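Local coordinates for protein C-1-tetrahydrofolate synthase, cytoplasmic, putative (Trypanosoma brucei, PDB 4CJX) that probably interconverts one-carbon forms of tetrahydrofolate, as an NADP-dependent methylenetetrahydrofolate dehydrogenase that is also a methenyltetrahydrofolate cyclohydrolase, working as a homodimer, at residues B[163-174]-B[296-307]; B[67-77]-B[117-125]. All blocks are in the same frame, centred on the assembly; numbering follows the deposited sequence.

Contact 1 (B[163-174]-B[296-307]); sequences IVPCTASAVMEL and VGPVTVSMLLKN. With 9L9 ((2S)-2-[[4-[[2,4-bis(azanyl)-6-oxidanylidene-1H-pyrimidin-5-yl]carbamoylamino]phenyl]carbonylamino]pentanedioic acid), chain G.
Ala-170 and Cys-166, one turn apart on helix 166-174, are knobs pressed into two neighbouring holes of helix 296-307. The methyl of Ala-170 enters among Val-296, Val-299, Thr-300 and Met-303, where its CB lies 3.5 Å from the backbone N of Thr-300. So small a knob is consistent with a close approach, 7.8 Å between the axes of the two segments, which cross at 112°. Cys-166 fills the next hole, its SG 3.7 Å from CB of Leu-304, with Thr-300, Met-303 and Asn-307 completing the rim. Between the two knobs, Thr-300 turns its OG1 back along its own helix (chi1 -65°), and the hydroxyl donates to Val-296 O, which also takes the backbone N-H of Thr-300; its CG2 is thereby left to meet OG1 of Thr-167 at 3.6 Å. Both segments belong to the NAD(P)-binding part of the enzyme, yet helix 296-316 also packs on helices 30-51 and 68-83 of the catalytic part, and Gly-297, Pro-298 and Val-301 line the inhibitor's benzoyl-glutamate end. Beside the loop ahead of helix 166-174, Asn-307 sends ND2 to Val-164 O at 2.9 Å, nearly straight at 161° and close to its own amide plane; the same nitrogen is also bonded to Ala-143 O. Ser-169 marks the margin of the close packing, its OG 3.6 Å from SD of the doubly bent Met-303. Beyond it the contact thins: CG of Glu-173 merely brushes CG1 of Val-299 at 4.0 Å, its carboxylate pairs with Arg-176, and the exposed Lys-306 has its NZ near that carboxylate without touching it.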
# COMPACT_ATOMS: atom_id res chain seq x y z
N ILE B 163 -4.25 -11.66 -8.52
CA ILE B 163 -5.45 -10.83 -8.57
C ILE B 163 -5.04 -9.37 -8.38
O ILE B 163 -4.14 -9.07 -7.60
CB ILE B 163 -6.47 -11.22 -7.46
CG1 ILE B 163 -6.40 -12.71 -7.12
CG2 ILE B 163 -7.89 -10.87 -7.88
CD1 ILE B 163 -7.50 -13.22 -6.20
N VAL B 164 -5.70 -8.48 -9.10
CA VAL B 164 -5.58 -7.04 -8.90
C VAL B 164 -7.00 -6.44 -8.83
O VAL B 164 -7.88 -6.89 -9.57
CB VAL B 164 -4.79 -6.42 -10.07
CG1 VAL B 164 -4.71 -4.92 -9.94
CG2 VAL B 164 -3.38 -7.01 -10.15
N PRO B 165 -7.24 -5.41 -7.99
CA PRO B 165 -8.59 -4.90 -7.89
C PRO B 165 -9.07 -4.38 -9.25
O PRO B 165 -8.27 -3.88 -10.04
CB PRO B 165 -8.48 -3.77 -6.86
CG PRO B 165 -7.24 -4.05 -6.09
CD PRO B 165 -6.32 -4.74 -7.05
N CYS B 166 -10.36 -4.56 -9.52
CA CYS B 166 -10.88 -4.42 -10.87
C CYS B 166 -10.75 -2.98 -11.42
O CYS B 166 -10.33 -2.78 -12.57
CB CYS B 166 -12.33 -4.90 -10.89
SG CYS B 166 -12.50 -6.60 -10.27
N THR B 167 -11.10 -2.00 -10.58
CA THR B 167 -11.06 -0.60 -11.00
C THR B 167 -9.63 -0.18 -11.32
O THR B 167 -9.38 0.38 -12.40
CB THR B 167 -11.67 0.35 -9.95
OG1 THR B 167 -13.00 -0.07 -9.62
CG2 THR B 167 -11.70 1.77 -10.52
N ALA B 168 -8.71 -0.50 -10.41
CA ALA B 168 -7.28 -0.22 -10.61
C ALA B 168 -6.81 -0.88 -11.88
O ALA B 168 -6.12 -0.28 -12.69
CB ALA B 168 -6.46 -0.71 -9.44
N SER B 169 -7.21 -2.13 -12.04
CA SER B 169 -6.86 -2.86 -13.23
C SER B 169 -7.35 -2.19 -14.55
O SER B 169 -6.64 -2.18 -15.56
CB SER B 169 -7.44 -4.23 -13.10
OG SER B 169 -6.91 -5.04 -14.08
N ALA B 170 -8.59 -1.69 -14.53
CA ALA B 170 -9.20 -1.02 -15.65
C ALA B 170 -8.41 0.25 -16.02
O ALA B 170 -8.23 0.51 -17.18
CB ALA B 170 -10.64 -0.66 -15.33
N VAL B 171 -7.94 1.00 -15.02
CA VAL B 171 -7.14 2.19 -15.26
C VAL B 171 -5.88 1.82 -16.00
O VAL B 171 -5.51 2.47 -16.99
CB VAL B 171 -6.76 2.92 -13.95
CG1 VAL B 171 -5.68 3.94 -14.21
CG2 VAL B 171 -7.98 3.58 -13.33
N MET B 172 -5.21 0.77 -15.51
CA MET B 172 -3.95 0.36 -16.12
C MET B 172 -4.21 -0.13 -17.54
O MET B 172 -3.43 0.15 -18.46
CB MET B 172 -3.23 -0.73 -15.27
CG MET B 172 -2.78 -0.28 -13.89
SD MET B 172 -1.95 1.31 -13.83
CE MET B 172 -0.31 0.93 -14.46
N GLU B 173 -5.33 -0.81 -17.75
CA GLU B 173 -5.71 -1.26 -19.09
C GLU B 173 -5.99 -0.08 -20.05
O GLU B 173 -5.63 -0.13 -21.23
CB GLU B 173 -6.91 -2.20 -19.01
CG GLU B 173 -7.50 -2.64 -20.35
CD GLU B 173 -6.60 -3.56 -21.17
OE1 GLU B 173 -5.62 -4.14 -20.65
OE2 GLU B 173 -6.89 -3.70 -22.38
N LEU B 174 -6.64 0.97 -19.54
CA LEU B 174 -6.88 2.13 -20.37
C LEU B 174 -5.59 2.90 -20.69
O LEU B 174 -5.44 3.39 -21.80
CB LEU B 174 -7.95 3.03 -19.74
CG LEU B 174 -9.32 2.36 -19.82
CD1 LEU B 174 -10.34 3.15 -19.06
CD2 LEU B 174 -9.81 2.19 -21.25
N VAL B 296 -13.97 4.30 -17.74
CA VAL B 296 -13.43 3.33 -16.82
C VAL B 296 -14.46 2.24 -16.42
O VAL B 296 -14.08 1.08 -16.29
CB VAL B 296 -12.82 4.02 -15.57
CG1 VAL B 296 -12.39 2.98 -14.54
CG2 VAL B 296 -11.63 4.86 -15.97
N GLY B 297 -15.73 2.62 -16.30
CA GLY B 297 -16.75 1.75 -15.79
C GLY B 297 -16.94 0.43 -16.52
O GLY B 297 -16.97 -0.64 -15.90
N PRO B 298 -17.10 0.49 -17.85
CA PRO B 298 -17.30 -0.77 -18.54
C PRO B 298 -16.07 -1.68 -18.45
O PRO B 298 -16.22 -2.91 -18.32
CB PRO B 298 -17.60 -0.35 -20.00
CG PRO B 298 -18.05 1.08 -19.87
CD PRO B 298 -17.29 1.65 -18.73
N VAL B 299 -14.88 -1.08 -18.46
CA VAL B 299 -13.65 -1.84 -18.35
C VAL B 299 -13.47 -2.44 -16.95
O VAL B 299 -12.96 -3.54 -16.81
CB VAL B 299 -12.41 -1.04 -18.80
CG1 VAL B 299 -11.15 -1.91 -18.77
CG2 VAL B 299 -12.64 -0.54 -20.22
N THR B 300 -13.92 -1.73 -15.92
CA THR B 300 -13.97 -2.29 -14.58
C THR B 300 -14.75 -3.62 -14.53
O THR B 300 -14.30 -4.58 -13.92
CB THR B 300 -14.56 -1.27 -13.59
OG1 THR B 300 -13.67 -0.17 -13.50
CG2 THR B 300 -14.73 -1.89 -12.21
N VAL B 301 -15.91 -3.67 -15.20
CA VAL B 301 -16.67 -4.92 -15.30
C VAL B 301 -15.88 -6.00 -16.02
O VAL B 301 -15.88 -7.17 -15.60
CB VAL B 301 -18.02 -4.71 -16.03
CG1 VAL B 301 -18.75 -6.04 -16.24
CG2 VAL B 301 -18.91 -3.74 -15.27
N SER B 302 -15.20 -5.62 -17.11
CA SER B 302 -14.41 -6.56 -17.90
C SER B 302 -13.24 -7.14 -17.11
O SER B 302 -12.88 -8.31 -17.29
CB SER B 302 -13.87 -5.88 -19.17
OG SER B 302 -14.96 -5.48 -19.99
N MET B 303 -12.63 -6.33 -16.26
CA MET B 303 -11.53 -6.81 -15.43
C MET B 303 -11.97 -7.81 -14.36
O MET B 303 -11.19 -8.68 -13.97
CB MET B 303 -10.78 -5.64 -14.78
CG MET B 303 -10.08 -4.70 -15.76
SD MET B 303 -9.00 -5.54 -16.94
CE MET B 303 -10.06 -5.71 -18.35
N LEU B 304 -13.20 -7.68 -13.87
CA LEU B 304 -13.75 -8.63 -12.91
C LEU B 304 -13.88 -9.99 -13.58
O LEU B 304 -13.58 -11.00 -12.98
CB LEU B 304 -15.11 -8.17 -12.37
CG LEU B 304 -15.99 -9.23 -11.70
CD1 LEU B 304 -15.32 -9.76 -10.43
CD2 LEU B 304 -17.37 -8.69 -11.38
N LEU B 305 -14.33 -9.98 -14.84
CA LEU B 305 -14.48 -11.20 -15.63
C LEU B 305 -13.10 -11.83 -15.92
O LEU B 305 -12.95 -13.05 -15.91
CB LEU B 305 -15.24 -10.91 -16.93
CG LEU B 305 -16.65 -10.32 -16.79
CD1 LEU B 305 -17.34 -10.33 -18.13
CD2 LEU B 305 -17.50 -11.06 -15.77
N LYS B 306 -12.11 -10.97 -16.18
CA LYS B 306 -10.74 -11.42 -16.39
C LYS B 306 -10.18 -12.11 -15.12
O LYS B 306 -9.72 -13.26 -15.19
CB LYS B 306 -9.87 -10.26 -16.88
CG LYS B 306 -8.51 -10.71 -17.41
CD LYS B 306 -7.78 -9.58 -18.11
CE LYS B 306 -6.46 -10.04 -18.72
NZ LYS B 306 -5.49 -8.89 -18.82
N ASN B 307 -10.25 -11.44 -13.98
CA ASN B 307 -9.83 -12.02 -12.71
C ASN B 307 -10.49 -13.38 -12.48
O ASN B 307 -9.83 -14.35 -12.11
CB ASN B 307 -10.18 -11.12 -11.52
CG ASN B 307 -9.33 -9.87 -11.43
OD1 ASN B 307 -8.50 -9.61 -12.29
ND2 ASN B 307 -9.56 -9.08 -10.39
N2A 9L9 G . -17.14 -5.06 -4.43
N1 9L9 G . -17.76 -2.82 -5.12
C2 9L9 G . -17.09 -3.96 -5.41
N3 9L9 G . -16.34 -4.12 -6.58
C4 9L9 G . -16.39 -2.99 -7.41
O4A 9L9 G . -15.73 -3.14 -8.42
N5A 9L9 G . -17.20 -0.79 -8.07
C5 9L9 G . -17.07 -1.79 -7.13
C6 9L9 G . -17.77 -1.77 -5.97
N7 9L9 G . -18.51 -0.56 -5.59
O8A 9L9 G . -18.38 -2.02 -9.59
N9 9L9 G . -17.96 0.15 -10.00
C1B 9L9 G . -18.53 0.27 -11.23
C2B 9L9 G . -18.69 1.57 -11.75
C3B 9L9 G . -19.28 1.81 -12.99
C4B 9L9 G . -19.74 0.75 -13.77
C5B 9L9 G . -19.53 -0.56 -13.28
C6B 9L9 G . -18.95 -0.80 -12.03
C7B 9L9 G . -20.31 1.01 -15.15
O7B 9L9 G . -20.17 0.15 -15.98
CAW 9L9 G . -17.90 -0.96 -9.22
N 9L9 G . -20.87 2.19 -15.49
CA 9L9 G . -21.34 2.55 -16.83
C 9L9 G . -20.33 3.49 -17.44
OXT 9L9 G . -19.61 4.12 -16.66
CB 9L9 G . -22.64 3.31 -16.86
CG 9L9 G . -23.52 2.98 -15.67
CD 9L9 G . -24.91 3.45 -15.96
OE1 9L9 G . -25.47 3.01 -16.97
OE2 9L9 G . -25.45 4.25 -15.18
O 9L9 G . -20.24 3.64 -18.68

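Contact 2 (B[67-77]-B[117-125]). With 9L9 ((2S)-2-[[4-[[2,4-bis(azanyl)-6-oxidanylidene-1H-pyrimidin-5-yl]carbamoylamino]phenyl]carbonylamino]pentanedioic acid), chain G.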
# COMPACT_ATOMS: atom_id res chain seq x y z
N ARG B 67 -29.60 0.59 -3.17
CA ARG B 67 -28.99 1.73 -3.87
C ARG B 67 -29.11 1.49 -5.35
O ARG B 67 -28.65 0.44 -5.83
CB ARG B 67 -27.49 1.83 -3.57
CG ARG B 67 -27.08 2.50 -2.28
CD ARG B 67 -25.56 2.48 -2.19
NE ARG B 67 -24.98 3.45 -3.11
CZ ARG B 67 -24.70 4.71 -2.79
NH1 ARG B 67 -24.92 5.16 -1.56
NH2 ARG B 67 -24.21 5.54 -3.71
N LYS B 68 -29.66 2.45 -6.09
CA LYS B 68 -29.89 2.28 -7.53
C LYS B 68 -28.61 2.18 -8.34
O LYS B 68 -28.56 1.43 -9.32
CB LYS B 68 -30.77 3.40 -8.11
CG LYS B 68 -32.26 3.23 -7.82
CD LYS B 68 -33.09 3.00 -9.08
N ASP B 69 -27.58 2.92 -7.96
CA ASP B 69 -26.30 2.79 -8.66
C ASP B 69 -25.68 1.40 -8.42
O ASP B 69 -25.24 0.75 -9.35
CB ASP B 69 -25.35 3.94 -8.30
CG ASP B 69 -24.93 3.95 -6.83
OD1 ASP B 69 -25.69 3.46 -5.97
OD2 ASP B 69 -23.82 4.45 -6.54
N SER B 70 -25.68 0.92 -7.18
CA SER B 70 -25.20 -0.44 -6.90
C SER B 70 -26.00 -1.49 -7.69
O SER B 70 -25.43 -2.41 -8.30
CB SER B 70 -25.28 -0.74 -5.41
OG SER B 70 -24.30 -0.03 -4.67
N GLN B 71 -27.32 -1.35 -7.70
CA GLN B 71 -28.17 -2.25 -8.49
C GLN B 71 -27.75 -2.30 -9.95
O GLN B 71 -27.64 -3.39 -10.54
CB GLN B 71 -29.64 -1.86 -8.40
CG GLN B 71 -30.26 -2.24 -7.06
CD GLN B 71 -31.75 -2.02 -7.05
OE1 GLN B 71 -32.30 -1.41 -7.96
NE2 GLN B 71 -32.42 -2.54 -6.03
N THR B 72 -27.53 -1.11 -10.53
CA THR B 72 -27.08 -1.03 -11.90
C THR B 72 -25.76 -1.76 -12.11
O THR B 72 -25.64 -2.50 -13.08
CB THR B 72 -26.87 0.42 -12.34
OG1 THR B 72 -28.11 1.11 -12.21
CG2 THR B 72 -26.40 0.50 -13.78
N TYR B 73 -24.79 -1.56 -11.24
CA TYR B 73 -23.46 -2.13 -11.48
C TYR B 73 -23.47 -3.65 -11.35
O TYR B 73 -22.88 -4.36 -12.13
CB TYR B 73 -22.39 -1.49 -10.58
CG TYR B 73 -22.35 0.03 -10.63
CD1 TYR B 73 -22.66 0.73 -11.79
CD2 TYR B 73 -21.98 0.78 -9.50
CE1 TYR B 73 -22.61 2.13 -11.83
CE2 TYR B 73 -21.93 2.18 -9.53
CZ TYR B 73 -22.25 2.84 -10.70
OH TYR B 73 -22.25 4.23 -10.77
N VAL B 74 -24.18 -4.16 -10.35
CA VAL B 74 -24.40 -5.59 -10.25
C VAL B 74 -25.09 -6.18 -11.49
O VAL B 74 -24.62 -7.19 -12.04
CB VAL B 74 -25.17 -5.90 -8.96
CG1 VAL B 74 -25.65 -7.33 -8.94
CG2 VAL B 74 -24.27 -5.65 -7.76
N ARG B 75 -26.19 -5.55 -11.95
CA ARG B 75 -26.88 -6.02 -13.14
C ARG B 75 -25.91 -6.08 -14.32
O ARG B 75 -25.93 -7.04 -15.08
CB ARG B 75 -28.11 -5.15 -13.45
CG ARG B 75 -28.96 -5.64 -14.62
CD ARG B 75 -30.33 -4.96 -14.70
NE ARG B 75 -30.25 -3.50 -14.78
CZ ARG B 75 -30.45 -2.69 -13.75
NH1 ARG B 75 -30.76 -3.20 -12.56
NH2 ARG B 75 -30.35 -1.37 -13.89
N LEU B 76 -25.04 -5.09 -14.45
CA LEU B 76 -24.14 -5.08 -15.59
C LEU B 76 -23.11 -6.21 -15.50
O LEU B 76 -22.75 -6.82 -16.51
CB LEU B 76 -23.47 -3.71 -15.75
CG LEU B 76 -24.35 -2.52 -16.16
CD1 LEU B 76 -23.55 -1.22 -15.98
CD2 LEU B 76 -24.88 -2.63 -17.59
N LYS B 77 -22.62 -6.46 -14.29
CA LYS B 77 -21.67 -7.55 -14.05
C LYS B 77 -22.30 -8.90 -14.42
O LYS B 77 -21.70 -9.69 -15.15
CB LYS B 77 -21.17 -7.53 -12.59
CG LYS B 77 -20.25 -6.34 -12.27
CD LYS B 77 -20.01 -6.08 -10.78
CE LYS B 77 -19.17 -4.81 -10.58
NZ LYS B 77 -18.80 -4.56 -9.16
N SER B 117 -15.42 -17.02 -8.04
CA SER B 117 -15.29 -15.61 -7.66
C SER B 117 -16.46 -15.17 -6.79
O SER B 117 -17.60 -15.45 -7.13
CB SER B 117 -15.29 -14.71 -8.92
OG SER B 117 -13.99 -14.58 -9.45
N ILE B 118 -16.16 -14.42 -5.73
CA ILE B 118 -17.17 -13.78 -4.89
C ILE B 118 -16.98 -12.27 -4.83
O ILE B 118 -15.93 -11.78 -4.41
CB ILE B 118 -17.13 -14.34 -3.45
CG1 ILE B 118 -17.44 -15.83 -3.45
CG2 ILE B 118 -18.09 -13.58 -2.55
CD1 ILE B 118 -17.05 -16.54 -2.16
N VAL B 119 -18.01 -11.54 -5.22
CA VAL B 119 -18.01 -10.09 -5.22
C VAL B 119 -19.05 -9.61 -4.21
O VAL B 119 -20.25 -9.92 -4.31
CB VAL B 119 -18.34 -9.55 -6.63
CG1 VAL B 119 -18.67 -8.04 -6.59
CG2 VAL B 119 -17.21 -9.80 -7.61
N VAL B 120 -18.60 -8.84 -3.22
CA VAL B 120 -19.51 -8.24 -2.25
C VAL B 120 -19.60 -6.76 -2.63
O VAL B 120 -18.68 -6.00 -2.38
CB VAL B 120 -19.02 -8.42 -0.79
CG1 VAL B 120 -19.90 -7.66 0.20
CG2 VAL B 120 -18.93 -9.91 -0.42
N GLN B 121 -20.70 -6.37 -3.26
CA GLN B 121 -20.85 -5.00 -3.77
C GLN B 121 -20.84 -3.96 -2.64
O GLN B 121 -21.56 -4.06 -1.67
CB GLN B 121 -22.11 -4.89 -4.65
CG GLN B 121 -22.22 -3.60 -5.46
CD GLN B 121 -21.24 -3.48 -6.62
OE1 GLN B 121 -20.75 -4.48 -7.16
NE2 GLN B 121 -20.98 -2.25 -7.03
N LEU B 122 -19.93 -3.00 -2.77
CA LEU B 122 -19.80 -1.92 -1.81
C LEU B 122 -20.49 -0.67 -2.39
O LEU B 122 -20.53 -0.50 -3.62
CB LEU B 122 -18.31 -1.62 -1.54
CG LEU B 122 -17.36 -2.79 -1.24
CD1 LEU B 122 -15.92 -2.30 -1.07
CD2 LEU B 122 -17.82 -3.52 0.01
N PRO B 123 -20.94 0.25 -1.53
CA PRO B 123 -20.79 0.21 -0.08
C PRO B 123 -21.76 -0.77 0.58
O PRO B 123 -22.85 -1.00 0.05
CB PRO B 123 -21.10 1.66 0.35
CG PRO B 123 -21.97 2.20 -0.75
CD PRO B 123 -21.49 1.54 -2.01
N LEU B 124 -21.33 -1.36 1.68
CA LEU B 124 -22.22 -2.11 2.56
C LEU B 124 -23.02 -1.15 3.45
O LEU B 124 -22.65 0.01 3.61
CB LEU B 124 -21.41 -3.08 3.41
CG LEU B 124 -20.88 -4.30 2.64
CD1 LEU B 124 -19.84 -5.04 3.48
CD2 LEU B 124 -22.02 -5.23 2.22
N PRO B 125 -24.15 -1.62 4.01
CA PRO B 125 -24.88 -0.78 4.94
C PRO B 125 -24.03 -0.41 6.15
O PRO B 125 -23.27 -1.25 6.64
CB PRO B 125 -26.07 -1.65 5.34
CG PRO B 125 -25.72 -3.04 4.94
CD PRO B 125 -24.83 -2.90 3.76
N2A 9L9 G . -17.14 -5.06 -4.43
N1 9L9 G . -17.76 -2.82 -5.12
C2 9L9 G . -17.09 -3.96 -5.41
N3 9L9 G . -16.34 -4.12 -6.58
C4 9L9 G . -16.39 -2.99 -7.41
O4A 9L9 G . -15.73 -3.14 -8.42
N5A 9L9 G . -17.20 -0.79 -8.07
C5 9L9 G . -17.07 -1.79 -7.13
C6 9L9 G . -17.77 -1.77 -5.97
N7 9L9 G . -18.51 -0.56 -5.59
O8A 9L9 G . -18.38 -2.02 -9.59
N9 9L9 G . -17.96 0.15 -10.00
C1B 9L9 G . -18.53 0.27 -11.23
C2B 9L9 G . -18.69 1.57 -11.75
C3B 9L9 G . -19.28 1.81 -12.99
C4B 9L9 G . -19.74 0.75 -13.77
C5B 9L9 G . -19.53 -0.56 -13.28
C6B 9L9 G . -18.95 -0.80 -12.03
C7B 9L9 G . -20.31 1.01 -15.15
O7B 9L9 G . -20.17 0.15 -15.98
CAW 9L9 G . -17.90 -0.96 -9.22
N 9L9 G . -20.87 2.19 -15.49
CA 9L9 G . -21.34 2.55 -16.83
C 9L9 G . -20.33 3.49 -17.44
OXT 9L9 G . -19.61 4.12 -16.66
CB 9L9 G . -22.64 3.31 -16.86
CG 9L9 G . -23.52 2.98 -15.67
CD 9L9 G . -24.91 3.45 -15.96
OE1 9L9 G . -25.47 3.01 -16.97
OE2 9L9 G . -25.45 4.25 -15.18
O 9L9 G . -20.24 3.64 -18.68
O HOH W 1 -22.06 0.30 -5.70
O HOH W 2 -24.48 -0.97 -2.18
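Gln-121 lays its side chain against helix 68-77, its amide turned between Lys-77 on one side and Tyr-73 on the other. CG stands anti to the backbone N (chi1 -168°) and the chain then bends at chi2, which presents OE1 to the lysine and NE2 to the tyrosine. Extended beyond CG, Lys-77 crosses the glutamine at a slant, and its NZ donates to OE1 at 2.8 Å, in the carbonyl plane and on a lone pair. The same nitrogen donates to the urea oxygen O8A of the inhibitor 9L9 at 2.6 Å, so the glutamine probably helps to position a group that grips the ligand. NE2 comes to the edge of the Tyr-73 ring, 4.0 Å from CD2 of Tyr-73, with amide and ring planes 57° apart. One face of that ring carries the ligand's phenyl ring, whose C2B lies over its centre; the carbonyl oxygen of Asp-69 sits off-centre against the opposite face. The side chains of Val-74 and Gln-121 run past each other in opposite directions, CG2 of Val-74 3.7 Å from CG of Gln-121. Two waters join Ser-70 OG to the loop: one donates to Leu-122 O and accepts from Gln-121 NE2, the other donates to Pro-123 O. Farther out, Pro-123, preceded by a cis peptide bond, sets its CG over a face of the Arg-67 guanidinium, which Asp-69 holds side-on through NE and NH2. Backbone groups of Val-120 and Leu-122 bind the pyrimidine, N1 accepting from Leu-122 N in a nearly straight bond (171°). This meeting of a helix with the C-terminal end of a parallel strand forms one side of the inhibitor pocket, consistent with the folate site of methylenetetrahydrofolate dehydrogenase/cyclohydrolases.

How the contacts relate
The centres of the two contacts lie about 15 Å apart, on adjoining walls of one inhibitor-binding cleft. Both segments of contact 2 precede those of contact 1 in the sequence, the first pair in the catalytic domain, the second in the NAD(P)-binding one. Contact 2 sets helix 68-83 against the end of strand 117-120, next to strand 58-64 in a parallel sheet, and the loop after it, whereas contact 1 joins two helices near the centre of the chain. Helix 296-316 bridges them: Leu-304 CD1 packs 3.4 Å from Val-119 CG2, and Val-301 meets Leu-76 and Lys-77. The C-terminal helix thus returns to the catalytic part, and the ligand touches both contacts.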